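Cytochrome P450 113A1 (PDB 2JJN) hydroxylates the macrolactone ring of erythromycin D at C-12 to give erythromycin C, using heme b, molecular oxygen and NADPH. Local coordinates at residues T74-G79 with Q292-K297. The protein carries 2 engineered substitutions. Sequence-based numbering, arbitrary orientation.
With HEM (protoporphyrin IX containing Fe), chain B.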
loop_
_atom_site.group_PDB
_atom_site.type_symbol
_atom_site.label_atom_id
_atom_site.label_comp_id
_atom_site.label_asym_id
_atom_site.label_seq_id
_atom_site.Cartn_x
_atom_site.Cartn_y
_atom_site.Cartn_z
ATOM N N THR A 74 6.760 -0.952 18.533
ATOM C CA THR A 74 6.554 -1.616 19.825
ATOM C C THR A 74 7.294 -0.858 20.930
ATOM O O THR A 74 6.952 -0.968 22.117
ATOM C CB THR A 74 6.949 -3.162 19.834
ATOM O OG1 THR A 74 8.374 -3.355 19.810
ATOM C CG2 THR A 74 6.323 -3.921 18.666
ATOM N N ARG A 75 8.282 -0.059 20.515
ATOM C CA ARG A 75 9.040 0.774 21.442
ATOM C C ARG A 75 8.118 1.645 22.319
ATOM O O ARG A 75 8.435 1.920 23.502
ATOM C CB ARG A 75 10.024 1.653 20.656
ATOM C CG ARG A 75 11.147 0.862 19.929
ATOM C CD ARG A 75 12.207 1.771 19.246
ATOM N NE ARG A 75 12.983 2.537 20.235
ATOM C CZ ARG A 75 14.291 2.394 20.466
ATOM N NH1 ARG A 75 15.028 1.508 19.796
ATOM N NH2 ARG A 75 14.880 3.156 21.384
ATOM N N VAL A 76 6.982 2.064 21.753
ATOM C CA VAL A 76 6.052 2.974 22.441
ATOM C C VAL A 76 4.701 2.301 22.807
ATOM O O VAL A 76 3.733 2.975 23.194
ATOM C CB VAL A 76 5.814 4.279 21.586
ATOM C CG1 VAL A 76 7.130 5.021 21.404
ATOM C CG2 VAL A 76 5.244 3.925 20.231
ATOM N N ILE A 77 4.624 0.981 22.633
ATOM C CA ILE A 77 3.396 0.243 22.943
ATOM C C ILE A 77 3.676 -0.645 24.127
ATOM O O ILE A 77 4.499 -1.575 24.051
ATOM C CB ILE A 77 2.864 -0.611 21.760
ATOM C CG1 ILE A 77 2.526 0.274 20.549
ATOM C CG2 ILE A 77 1.609 -1.371 22.190
ATOM C CD1 ILE A 77 2.450 -0.496 19.220
ATOM N N GLU A 78 2.989 -0.328 25.227
ATOM C CA GLU A 78 3.192 -1.026 26.481
ATOM C C GLU A 78 2.971 -2.530 26.320
ATOM O O GLU A 78 1.914 -2.967 25.871
ATOM C CB GLU A 78 2.256 -0.453 27.547
ATOM C CG GLU A 78 2.609 -0.861 28.972
ATOM C CD GLU A 78 1.661 -0.262 30.002
ATOM O OE1 GLU A 78 2.108 -0.010 31.139
ATOM O OE2 GLU A 78 0.469 -0.050 29.672
ATOM N N GLY A 79 3.980 -3.305 26.692
ATOM C CA GLY A 79 3.889 -4.761 26.665
ATOM C C GLY A 79 4.191 -5.420 25.319
ATOM O O GLY A 79 4.335 -6.649 25.249
ATOM N N GLN A 292 4.391 5.384 10.018
ATOM C CA GLN A 292 4.696 5.636 11.423
ATOM C C GLN A 292 6.117 5.307 11.751
ATOM O O GLN A 292 6.698 4.344 11.208
ATOM C CB GLN A 292 3.786 4.789 12.356
ATOM C CG GLN A 292 2.352 5.401 12.379
ATOM C CD GLN A 292 1.510 4.975 11.184
ATOM O OE1 GLN A 292 0.859 5.792 10.502
ATOM N NE2 GLN A 292 1.508 3.682 10.929
ATOM N N ARG A 293 6.682 6.149 12.611
ATOM C CA ARG A 293 8.042 5.947 13.202
ATOM C C ARG A 293 7.973 6.185 14.706
ATOM O O ARG A 293 6.985 6.722 15.206
ATOM C CB ARG A 293 9.091 6.875 12.552
ATOM C CG ARG A 293 9.215 6.692 11.048
ATOM C CD ARG A 293 9.833 5.294 10.772
ATOM N NE ARG A 293 10.266 5.128 9.375
ATOM C CZ ARG A 293 9.554 4.500 8.437
ATOM N NH1 ARG A 293 8.315 4.056 8.673
ATOM N NH2 ARG A 293 10.101 4.285 7.246
ATOM N N THR A 294 9.026 5.786 15.420
ATOM C CA THR A 294 9.099 6.126 16.853
ATOM C C THR A 294 10.449 6.781 17.118
ATOM O O THR A 294 11.465 6.290 16.665
ATOM C CB THR A 294 8.916 4.884 17.718
ATOM O OG1 THR A 294 9.872 3.890 17.342
ATOM C CG2 THR A 294 7.507 4.351 17.577
ATOM N N THR A 295 10.477 7.902 17.834
ATOM C CA THR A 295 11.771 8.534 18.094
ATOM C C THR A 295 12.567 7.722 19.123
ATOM O O THR A 295 12.018 7.230 20.122
ATOM C CB THR A 295 11.608 9.960 18.644
ATOM O OG1 THR A 295 10.768 9.925 19.789
ATOM C CG2 THR A 295 10.927 10.839 17.588
ATOM N N THR A 296 13.853 7.619 18.867
ATOM C CA THR A 296 14.738 6.881 19.797
ATOM C C THR A 296 15.444 7.818 20.776
ATOM O O THR A 296 16.143 7.354 21.680
ATOM C CB THR A 296 15.812 6.102 19.035
ATOM O OG1 THR A 296 16.661 6.989 18.290
ATOM C CG2 THR A 296 15.100 5.150 18.066
ATOM N N LYS A 297 15.291 9.111 20.533
ATOM C CA LYS A 297 15.944 10.172 21.296
ATOM C C LYS A 297 15.260 11.486 21.007
ATOM O O LYS A 297 14.533 11.612 20.029
ATOM C CB LYS A 297 17.425 10.282 20.909
ATOM C CG LYS A 297 17.665 10.494 19.410
ATOM C CD LYS A 297 19.144 10.469 19.101
ATOM C CE LYS A 297 19.408 11.017 17.721
ATOM N NZ LYS A 297 20.816 11.571 17.630
HETATM C CHA HEM B . 7.163 -1.135 2.066
HETATM C CHB HEM B . 3.667 1.344 -0.268
HETATM C CHC HEM B . 2.740 -2.570 -2.972
HETATM C CHD HEM B . 5.631 -5.246 -0.118
HETATM C C1A HEM B . 6.331 -0.139 1.595
HETATM C C2A HEM B . 6.338 1.245 2.083
HETATM C C3A HEM B . 5.370 1.920 1.457
HETATM C C4A HEM B . 4.706 1.002 0.552
HETATM C CMA HEM B . 4.977 3.399 1.662
HETATM C CAA HEM B . 7.319 1.824 3.119
HETATM C CBA HEM B . 6.875 1.528 4.540
HETATM C CGA HEM B . 7.683 2.314 5.576
HETATM O O1A HEM B . 8.609 3.082 5.192
HETATM O O2A HEM B . 7.396 2.104 6.796
HETATM C C1B HEM B . 3.118 0.485 -1.221
HETATM C C2B HEM B . 2.134 0.863 -2.203
HETATM C C3B HEM B . 1.879 -0.226 -2.966
HETATM C C4B HEM B . 2.718 -1.297 -2.443
HETATM C CMB HEM B . 1.583 2.304 -2.246
HETATM C CAB HEM B . 0.900 -0.438 -4.137
HETATM C CBB HEM B . 0.657 0.531 -4.958
HETATM C C1C HEM B . 3.438 -3.629 -2.432
HETATM C C2C HEM B . 3.407 -4.992 -2.939
HETATM C C3C HEM B . 4.207 -5.736 -2.147
HETATM C C4C HEM B . 4.781 -4.857 -1.125
HETATM C CMC HEM B . 2.573 -5.409 -4.180
HETATM C CAC HEM B . 4.507 -7.246 -2.198
HETATM C CBC HEM B . 4.671 -7.916 -3.338
HETATM C C1D HEM B . 6.256 -4.367 0.715
HETATM C C2D HEM B . 7.188 -4.781 1.714
HETATM C C3D HEM B . 7.673 -3.528 2.368
HETATM C C4D HEM B . 6.982 -2.454 1.719
HETATM C CMD HEM B . 7.619 -6.238 2.059
HETATM C CAD HEM B . 8.679 -3.394 3.526
HETATM C CBD HEM B . 10.111 -3.181 2.999
HETATM C CGD HEM B . 11.048 -2.937 4.142
HETATM O O1D HEM B . 10.606 -2.680 5.276
HETATM O O2D HEM B . 12.271 -3.006 3.899
HETATM N NA HEM B . 5.323 -0.254 0.624
HETATM N NB HEM B . 3.441 -0.863 -1.346
HETATM N NC HEM B . 4.264 -3.615 -1.324
HETATM N ND HEM B . 6.152 -2.962 0.738
HETATM FE FE HEM B . 4.901 -1.871 -0.433
HETATM O O HOH W 1 11.896 4.626 21.173
HETATM O O HOH W 2 14.601 5.416 23.186
HETATM O O HOH W 3 3.299 -2.228 1.056
#
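With CG of R75 anti to its carbonyl carbon (chi1 -66°) and a bend at chi3 (66°), the arginine chain crosses T294 and T296 at an angle, its CD 3.7 Å from T294 OG1 and its guanidinium lying flat against T296. The evidence is the methyl CG2 of T296, 3.7 Å from R75 CZ and over the centre of one guanidinium face. No direct hydrogen bond joins the segments; two waters lie in the guanidinium plane, one near R75 NE and T295 O, the other accepting from R75 NH2 (2.9 Å) and able to donate to T296 O. Nearer the backbone, V76 CG2 meets T294 CG2 at 3.5 Å in the conformer described, methyl against methyl, while T294 OG1 is hydrogen-bonded to D72 O. Strand 290-295 belongs to the mixed beta-sheet of the P450 fold, between strands 311-315 and 69-70, and the 3-10 turn that ends at V76 packs against it. One residue before T294, R293 turns to the heme: its NH2 donates to propionate O1A (2.8 Å, 176°) and its NH1 to O2A (2.9 Å). R293 NH1 also donates to Q292 O at 3.0 Å, from above the carbonyl plane, a third bond that should help fix the guanidinium's rotation.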